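Local coordinates for protein putative hydantoin racemase (Klebsiella pneumoniae subsp. pneumoniae, PDB 3QVL) that racemises allantoin and probably also interconverts the D and L forms of other 5-monosubstituted hydantoins, at residues 25-28 with 29-33. Numbering follows the deposited sequence.
Sequences AVAA and PGTEI
The flat peptide group joining Ala28 to Pro29 is approached at its carbonyl oxygen from both faces. On one side Thr31 N donates to Ala28 O over 3.0 Å, reaching it 33° out of the carbonyl plane; on the other a water molecule gives a hydrogen to the same oxygen and a second to Thr31 O, so two donors grip Ala28 O. At the nitrogen end of this trans peptide the proline ring continues the group, with Pro29 CD packed 3.5 Å from Ala28 CB.

Closure of the turn also brings the side chain of Thr31 back over Ala28, where Thr31 CB lies 3.2 Å from Ala28 O. With chi1 at -64°, OG1 sits beside its own backbone nitrogen and anti to the carbonyl carbon, while the methyl is left to face Ala27: Thr31 CG2 comes within 4.0 Å of Ala27 CB. Ala27 CB also meets the next inward residue of the strand, 4.2 Å from Ile33 CG1, and Ile33 packs further onto Val208 of helix 203-216. The hydroxyl of Thr31 and the backbone N-H of Ala28 share OE2 of Glu212, tying the bend to the rest of the chain.

Proline at the second place and glycine at the third, the latter with a positive phi of 96°, are the classic occupants of a type II beta turn. Here the turn runs from Ala28 to Thr31 near the protein surface and leads from helix 13-26 into strand 31-36, which lies parallel to strand 2-7 in a right-handed beta-alpha-beta crossover.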
ATOM      1  N   ALA A  25      30.330 -21.522 -10.436  1.00 20.36           N
ATOM      2  CA  ALA A  25      29.933 -22.748  -9.739  1.00 20.44           C
ATOM      3  C   ALA A  25      28.559 -23.275 -10.158  1.00 20.53           C
ATOM      4  O   ALA A  25      28.311 -24.480 -10.099  1.00 20.55           O
ATOM      5  CB  ALA A  25      29.982 -22.539  -8.230  1.00 20.47           C
ATOM      6  N   VAL A  26      27.677 -22.372 -10.584  1.00 20.58           N
ATOM      7  CA  VAL A  26      26.306 -22.741 -10.955  1.00 20.68           C
ATOM      8  C   VAL A  26      26.021 -22.604 -12.454  1.00 20.75           C
ATOM      9  O   VAL A  26      24.937 -22.969 -12.918  1.00 20.73           O
ATOM     10  CB  VAL A  26      25.251 -21.925 -10.160  1.00 20.67           C
ATOM     11  CG1 VAL A  26      25.404 -22.154  -8.660  1.00 20.62           C
ATOM     12  CG2 VAL A  26      25.340 -20.441 -10.504  1.00 20.68           C
ATOM     13  N   ALA A  27      26.991 -22.072 -13.195  1.00 20.85           N
ATOM     14  CA  ALA A  27      26.848 -21.836 -14.632  1.00 20.94           C
ATOM     15  C   ALA A  27      26.523 -23.117 -15.394  1.00 21.00           C
ATOM     16  O   ALA A  27      27.137 -24.162 -15.163  1.00 21.06           O
ATOM     17  CB  ALA A  27      28.107 -21.187 -15.193  1.00 20.92           C
ATOM     18  N   ALA A  28      25.545 -23.025 -16.293  1.00 21.10           N
ATOM     19  CA  ALA A  28      25.135 -24.150 -17.131  1.00 21.14           C
ATOM     20  C   ALA A  28      26.233 -24.512 -18.134  1.00 21.22           C
ATOM     21  O   ALA A  28      27.068 -23.666 -18.463  1.00 21.20           O
ATOM     22  CB  ALA A  28      23.835 -23.817 -17.856  1.00 21.15           C
ATOM     23  N   PRO A  29      26.253 -25.775 -18.609  1.00 21.28           N
ATOM     24  CA  PRO A  29      27.199 -26.148 -19.662  1.00 21.32           C
ATOM     25  C   PRO A  29      27.063 -25.234 -20.879  1.00 21.29           C
ATOM     26  O   PRO A  29      25.951 -25.007 -21.361  1.00 21.38           O
ATOM     27  CB  PRO A  29      26.780 -27.577 -20.017  1.00 21.33           C
ATOM     28  CG  PRO A  29      26.181 -28.106 -18.770  1.00 21.34           C
ATOM     29  CD  PRO A  29      25.488 -26.941 -18.125  1.00 21.29           C
ATOM     30  N   GLY A  30      28.187 -24.702 -21.350  1.00 21.25           N
ATOM     31  CA  GLY A  30      28.193 -23.777 -22.482  1.00 21.18           C
ATOM     32  C   GLY A  30      28.210 -22.310 -22.083  1.00 21.13           C
ATOM     33  O   GLY A  30      28.349 -21.434 -22.939  1.00 21.17           O
ATOM     34  N   THR A  31      28.063 -22.042 -20.786  1.00 21.02           N
ATOM     35  CA  THR A  31      28.080 -20.674 -20.271  1.00 20.94           C
ATOM     36  C   THR A  31      29.480 -20.256 -19.828  1.00 20.85           C
ATOM     37  O   THR A  31      30.118 -20.935 -19.021  1.00 20.87           O
ATOM     38  CB  THR A  31      27.077 -20.481 -19.105  1.00 20.95           C
ATOM     39  OG1 THR A  31      25.740 -20.672 -19.584  1.00 20.95           O
ATOM     40  CG2 THR A  31      27.190 -19.082 -18.501  1.00 20.83           C
ATOM     41  N   GLU A  32      29.945 -19.136 -20.376  1.00 20.78           N
ATOM     42  CA  GLU A  32      31.194 -18.517 -19.952  1.00 20.74           C
ATOM     43  C   GLU A  32      30.888 -17.307 -19.075  1.00 20.51           C
ATOM     44  O   GLU A  32      30.065 -16.460 -19.433  1.00 20.45           O
ATOM     45  CB  GLU A  32      32.026 -18.093 -21.167  1.00 20.86           C
ATOM     46  CG  GLU A  32      33.414 -17.548 -20.819  1.00 21.51           C
ATOM     47  CD  GLU A  32      34.144 -16.950 -22.014  1.00 22.33           C
ATOM     48  OE1 GLU A  32      33.666 -17.097 -23.159  1.00 22.89           O
ATOM     49  OE2 GLU A  32      35.206 -16.328 -21.802  1.00 23.04           O
ATOM     50  N   ILE A  33      31.551 -17.242 -17.924  1.00 20.27           N
ATOM     51  CA  ILE A  33      31.407 -16.115 -17.007  1.00 20.07           C
ATOM     52  C   ILE A  33      32.557 -15.131 -17.206  1.00 19.95           C
ATOM     53  O   ILE A  33      33.729 -15.515 -17.163  1.00 19.94           O
ATOM     54  CB  ILE A  33      31.352 -16.585 -15.522  1.00 20.05           C
ATOM     55  CG1 ILE A  33      30.156 -17.523 -15.271  1.00 19.96           C
ATOM     56  CG2 ILE A  33      31.362 -15.391 -14.555  1.00 20.06           C
ATOM     57  CD1 ILE A  33      28.770 -16.912 -15.513  1.00 19.80           C
TER
HETATM   58  O   HOH W   1      29.739 -23.330 -17.766  1.00 46.57           O